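PDB 5HMB: Azi13 from Streptomyces sahachiroi, which is probably a hotdog-fold thioesterase of the PaaI family, acting in the polyketide (naphthoate) branch of azinomycin biosynthesis. Local coordinates for residues L18-E23 and E57-A62; A85-A90 and R120-G125. All blocks are in the same frame, centred on the assembly; numbering follows the deposited sequence.

Interaction 1. Residues L18-E23 and E57-A62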
loop_
_atom_site.group_PDB
_atom_site.type_symbol
_atom_site.label_atom_id
_atom_site.label_comp_id
_atom_site.label_asym_id
_atom_site.label_seq_id
_atom_site.Cartn_x
_atom_site.Cartn_y
_atom_site.Cartn_z
ATOM N N LEU A 18 8.727 -11.925 -19.298
ATOM C CA LEU A 18 9.436 -11.779 -18.034
ATOM C C LEU A 18 10.463 -12.883 -17.817
ATOM O O LEU A 18 11.366 -12.714 -16.999
ATOM C CB LEU A 18 8.445 -11.766 -16.868
ATOM C CG LEU A 18 7.484 -10.572 -16.795
ATOM C CD1 LEU A 18 6.500 -10.738 -15.631
ATOM C CD2 LEU A 18 8.245 -9.234 -16.695
ATOM N N GLY A 19 10.352 -13.999 -18.527
ATOM C CA GLY A 19 11.281 -15.091 -18.337
ATOM C C GLY A 19 11.011 -15.946 -17.124
ATOM O O GLY A 19 11.893 -16.703 -16.705
ATOM N N LEU A 20 9.822 -15.849 -16.540
ATOM C CA LEU A 20 9.499 -16.650 -15.368
ATOM C C LEU A 20 9.425 -18.127 -15.719
ATOM O O LEU A 20 8.839 -18.509 -16.734
ATOM C CB LEU A 20 8.163 -16.217 -14.777
ATOM C CG LEU A 20 8.102 -14.902 -14.028
ATOM C CD1 LEU A 20 6.678 -14.702 -13.550
ATOM C CD2 LEU A 20 9.057 -14.948 -12.856
ATOM N N GLN A 21 9.999 -18.965 -14.859
ATOM C CA GLN A 21 9.902 -20.415 -15.006
ATOM C C GLN A 21 9.350 -20.979 -13.709
ATOM O O GLN A 21 10.029 -20.960 -12.680
ATOM C CB GLN A 21 11.257 -21.033 -15.346
ATOM C CG GLN A 21 11.950 -20.346 -16.516
ATOM C CD GLN A 21 12.613 -21.324 -17.463
ATOM O OE1 GLN A 21 13.843 -21.403 -17.532
ATOM N NE2 GLN A 21 11.801 -22.076 -18.208
ATOM N N PHE A 22 8.122 -21.475 -13.755
ATOM C CA PHE A 22 7.457 -21.926 -12.544
ATOM C C PHE A 22 7.947 -23.304 -12.136
ATOM O O PHE A 22 7.954 -24.241 -12.939
ATOM C CB PHE A 22 5.943 -21.915 -12.734
ATOM C CG PHE A 22 5.337 -20.566 -12.513
ATOM C CD1 PHE A 22 5.397 -19.596 -13.496
ATOM C CD2 PHE A 22 4.767 -20.246 -11.299
ATOM C CE1 PHE A 22 4.857 -18.337 -13.289
ATOM C CE2 PHE A 22 4.230 -18.994 -11.083
ATOM C CZ PHE A 22 4.272 -18.040 -12.083
ATOM N N GLU A 23 8.391 -23.406 -10.887
ATOM C CA GLU A 23 8.783 -24.671 -10.289
ATOM C C GLU A 23 7.619 -25.345 -9.583
ATOM O O GLU A 23 7.586 -26.577 -9.486
ATOM C CB GLU A 23 9.933 -24.437 -9.298
ATOM C CG GLU A 23 10.564 -25.690 -8.696
ATOM C CD GLU A 23 11.308 -26.532 -9.722
ATOM O OE1 GLU A 23 11.485 -27.747 -9.477
ATOM O OE2 GLU A 23 11.712 -25.984 -10.771
ATOM N N GLU A 57 2.929 -9.838 -9.344
ATOM C CA GLU A 57 1.588 -10.056 -9.877
ATOM C C GLU A 57 1.465 -11.451 -10.485
ATOM O O GLU A 57 0.541 -12.207 -10.150
ATOM C CB GLU A 57 1.248 -8.963 -10.900
ATOM C CG GLU A 57 -0.258 -8.949 -11.275
ATOM C CD GLU A 57 -1.128 -8.393 -10.148
ATOM O OE1 GLU A 57 -0.621 -7.570 -9.354
ATOM O OE2 GLU A 57 -2.311 -8.771 -10.050
ATOM N N SER A 58 2.422 -11.833 -11.343
ATOM C CA SER A 58 2.365 -13.133 -12.023
ATOM C C SER A 58 2.368 -14.293 -11.032
ATOM O O SER A 58 1.582 -15.239 -11.166
ATOM C CB SER A 58 3.554 -13.293 -12.978
ATOM O OG SER A 58 3.649 -12.263 -13.941
ATOM N N VAL A 59 3.289 -14.279 -10.063
ATOM C CA VAL A 59 3.427 -15.450 -9.202
ATOM C C VAL A 59 2.222 -15.571 -8.268
ATOM O O VAL A 59 1.704 -16.673 -8.031
ATOM C CB VAL A 59 4.760 -15.418 -8.430
ATOM C CG1 VAL A 59 4.882 -16.661 -7.580
ATOM C CG2 VAL A 59 5.958 -15.333 -9.394
ATOM N N ALA A 60 1.740 -14.450 -7.738
ATOM C CA ALA A 60 0.552 -14.503 -6.896
ATOM C C ALA A 60 -0.687 -14.915 -7.701
ATOM O O ALA A 60 -1.497 -15.727 -7.231
ATOM C CB ALA A 60 0.345 -13.153 -6.206
ATOM N N SER A 61 -0.849 -14.384 -8.921
ATOM C CA SER A 61 -2.031 -14.734 -9.717
ATOM C C SER A 61 -2.050 -16.215 -10.044
ATOM O O SER A 61 -3.118 -16.843 -10.049
ATOM C CB SER A 61 -2.078 -13.937 -11.025
ATOM O OG SER A 61 -2.554 -12.618 -10.829
ATOM N N ALA A 62 -0.880 -16.782 -10.357
ATOM C CA ALA A 62 -0.800 -18.217 -10.613
ATOM C C ALA A 62 -1.303 -19.001 -9.419
ATOM O O ALA A 62 -2.078 -19.951 -9.569
ATOM C CB ALA A 62 0.637 -18.626 -10.941
#

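Interaction 2. Residues A85-A90 and R120-G125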
loop_
_atom_site.group_PDB
_atom_site.type_symbol
_atom_site.label_atom_id
_atom_site.label_comp_id
_atom_site.label_asym_id
_atom_site.label_seq_id
_atom_site.Cartn_x
_atom_site.Cartn_y
_atom_site.Cartn_z
ATOM N N ALA A 85 16.563 -4.071 -2.485
ATOM C CA ALA A 85 17.959 -4.020 -2.890
ATOM C C ALA A 85 18.003 -3.929 -4.404
ATOM O O ALA A 85 17.095 -4.431 -5.073
ATOM C CB ALA A 85 18.746 -5.249 -2.405
ATOM N N PRO A 86 19.022 -3.283 -4.966
ATOM C CA PRO A 86 19.136 -3.249 -6.428
ATOM C C PRO A 86 19.505 -4.630 -6.939
ATOM O O PRO A 86 20.386 -5.294 -6.387
ATOM C CB PRO A 86 20.262 -2.235 -6.684
ATOM C CG PRO A 86 20.607 -1.650 -5.336
ATOM C CD PRO A 86 20.162 -2.624 -4.309
ATOM N N ALA A 87 18.811 -5.067 -7.986
ATOM C CA ALA A 87 19.121 -6.312 -8.670
ATOM C C ALA A 87 19.738 -5.989 -10.022
ATOM O O ALA A 87 19.252 -5.109 -10.739
ATOM C CB ALA A 87 17.867 -7.178 -8.844
ATOM N N THR A 88 20.831 -6.676 -10.355
ATOM C CA THR A 88 21.509 -6.503 -11.637
ATOM C C THR A 88 21.683 -7.854 -12.304
ATOM O O THR A 88 21.380 -8.907 -11.727
ATOM C CB THR A 88 22.897 -5.872 -11.481
ATOM O OG1 THR A 88 23.719 -6.779 -10.738
ATOM C CG2 THR A 88 22.810 -4.565 -10.752
ATOM N N VAL A 89 22.226 -7.814 -13.523
ATOM C CA VAL A 89 22.563 -9.045 -14.226
ATOM C C VAL A 89 23.553 -9.869 -13.417
ATOM O O VAL A 89 23.492 -11.105 -13.408
ATOM C CB VAL A 89 23.104 -8.710 -15.625
ATOM C CG1 VAL A 89 22.021 -8.048 -16.446
ATOM C CG2 VAL A 89 24.290 -7.788 -15.511
ATOM N N ALA A 90 24.454 -9.203 -12.695
ATOM C CA ALA A 90 25.460 -9.911 -11.917
ATOM C C ALA A 90 24.848 -10.725 -10.793
ATOM O O ALA A 90 25.509 -11.625 -10.266
ATOM C CB ALA A 90 26.481 -8.916 -11.343
ATOM N N ARG A 120 18.979 -13.321 0.295
ATOM C CA ARG A 120 18.755 -11.885 0.436
ATOM C C ARG A 120 17.422 -11.494 -0.196
ATOM O O ARG A 120 17.204 -11.731 -1.387
ATOM C CB ARG A 120 19.888 -11.115 -0.232
ATOM C CG ARG A 120 19.735 -9.593 -0.195
ATOM C CD ARG A 120 20.754 -8.878 -1.094
ATOM N NE ARG A 120 20.410 -9.007 -2.513
ATOM C CZ ARG A 120 20.925 -8.255 -3.486
ATOM N NH1 ARG A 120 21.814 -7.305 -3.203
ATOM N NH2 ARG A 120 20.545 -8.451 -4.746
ATOM N N LEU A 121 16.542 -10.878 0.593
ATOM C CA LEU A 121 15.257 -10.413 0.079
ATOM C C LEU A 121 15.474 -9.178 -0.789
ATOM O O LEU A 121 15.861 -8.119 -0.289
ATOM C CB LEU A 121 14.303 -10.128 1.235
ATOM C CG LEU A 121 12.891 -9.700 0.846
ATOM C CD1 LEU A 121 12.178 -10.779 0.060
ATOM C CD2 LEU A 121 12.105 -9.342 2.095
ATOM N N VAL A 122 15.223 -9.315 -2.088
ATOM C CA VAL A 122 15.385 -8.229 -3.052
ATOM C C VAL A 122 14.110 -7.402 -3.199
ATOM O O VAL A 122 14.166 -6.186 -3.391
ATOM C CB VAL A 122 15.820 -8.826 -4.407
ATOM C CG1 VAL A 122 15.943 -7.740 -5.477
ATOM C CG2 VAL A 122 17.128 -9.592 -4.241
ATOM N N ALA A 123 12.946 -8.041 -3.178
ATOM C CA ALA A 123 11.692 -7.323 -3.340
ATOM C C ALA A 123 10.606 -8.158 -2.697
ATOM O O ALA A 123 10.764 -9.367 -2.517
ATOM C CB ALA A 123 11.373 -7.051 -4.815
ATOM N N ARG A 124 9.504 -7.499 -2.331
ATOM C CA ARG A 124 8.380 -8.189 -1.713
ATOM C C ARG A 124 7.107 -7.437 -2.065
ATOM O O ARG A 124 7.094 -6.199 -2.041
ATOM C CB ARG A 124 8.526 -8.288 -0.191
ATOM C CG ARG A 124 7.297 -8.844 0.564
ATOM C CD ARG A 124 7.757 -9.164 1.978
ATOM N NE ARG A 124 6.712 -9.586 2.911
ATOM C CZ ARG A 124 5.951 -8.741 3.604
ATOM N NH1 ARG A 124 6.091 -7.423 3.434
ATOM N NH2 ARG A 124 5.044 -9.206 4.457
ATOM N N GLY A 125 6.058 -8.179 -2.406
ATOM C CA GLY A 125 4.801 -7.566 -2.808
ATOM C C GLY A 125 3.589 -8.290 -2.248
ATOM O O GLY A 125 3.587 -9.512 -2.083
#

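Interaction 1. Residues L18-E23 and E57-A62
Ser58 meets two leucines of 18-23 at once. Its OG lies beside the backbone N, anti to the carbonyl carbon (chi1 -57°), where CD1 of Leu18 approaches Ser58 OG to 3.6 Å. CD1 of Leu20 presses on the other atom of this short side chain, 3.5 Å from Ser58 CB, closer than two carbons usually pack. The hydroxyl is thus bordered by methyls on this side, and its polar partners lie elsewhere: it bonds to the carbonyl O of Ala54, one turn earlier in the helix, and to NE2 of His48 of the second subunit. The carbonyl O of Ser58 serves the helix, accepting the N-H of Ala62, while CZ of Phe22 sits near it.

One residue on, Val59 offers both backbone and branch to the same ring. Ser58 O and Val59 CA lie at the edge of the phenyl, near its plane, with CZ of Phe22 4.0 Å from Val59 CA. The CG2 methyl of Val59 stands 4.2 Å from Phe22 CZ and a little farther from CD1 of Leu20, bridging the two apolar side chains. Ala62, a turn after Ser58, brings its CB obliquely to the ring, 3.6 Å from Phe22 CE2. The phenyl therefore reaches the helix with its far end, touching successive turns chiefly through carbon, with Ser58 O at its edge.

Gly19 ends helix 13-18 in a Schellman motif, with positive phi (79°), and the chain then enters strand 21-26. That strand pairs with 29-35, whose Ala32 touches both Leu20 and Phe22. Val15 of helix 13-18 packs on Leu20 and Ser58. Helix 49-68, the long central helix that the antiparallel sheet wraps in a hotdog fold, is thus flanked here by the N-terminal helix and first strand, while its Ala60 and Ser61 touch strand 121-133.

Interaction 2. Residues A85-A90 and R120-G125
Arg120 extends across the start of 85-90 and lays its guanidinium over the methyl of Ala85. From CB the chain leaves with CG anti to the backbone N (chi1 178°), stays extended to CD, then bends at chi3 (75°). Beyond the bend Arg120 NE is 4.1 Å from Ala85 CB, and its charge partner is Asp116, with which it forms a salt bridge. CZ and NH1 follow over the same methyl, Arg120 NH1 coming to 3.8 Å from Ala85 CB, which sits above the guanidinium plane and toward its rim. At the tip, Arg120 NH2 approaches the carbonyl O of Pro86 obliquely at 3.6 Å, and Asp91 adds a long, weak ion pair. An alanine in place of Arg120 would probably leave the Asp116 carboxylate without its mate and uncover the methyl of Ala85.

Val122 makes the more buried half of the contact. Val122 CG1 packs 3.9 Å from Ala87 CB and also lies against the carbonyl O of Ala85. The backbones join through a weak bond from Ala85 N to Val122 O, 3.3 Å long. His52 of helix 49-68 also touches Val122.

Val122 and Ala123 both face Thr114, a classic beta bulge at the beginning of strand 121-133. The segment 85-90 leaves strand 72-83 on its way to 93-100, and the Ala85-Val122 bond continues the antiparallel pairing of 72-83 with 121-133 a little beyond the strand end, at the strand ends of the antiparallel sheet of the hotdog fold.

In the fold
Interaction 1 closes before interaction 2 opens along the chain: 18-23 comes first, then helix 49-68, then strand 72-83 and the loop at 85-90, and finally strand 121-133. Their centres lie 16 Å apart and their nearest atoms about 6 Å, without touching. Both reach the same antiparallel sheet, interaction 1 about 5 Å from the chain's centre and interaction 2 about 13 Å out. Helix 49-68 relates them, supplying one side of interaction 1 and sending His52 to Val122 in interaction 2. One contact packs the N-terminal helix and strand on the long helix; the other joins the exit from strand 72-83 to the start of strand 121-133, so the hotdog sheet is held at two separate places.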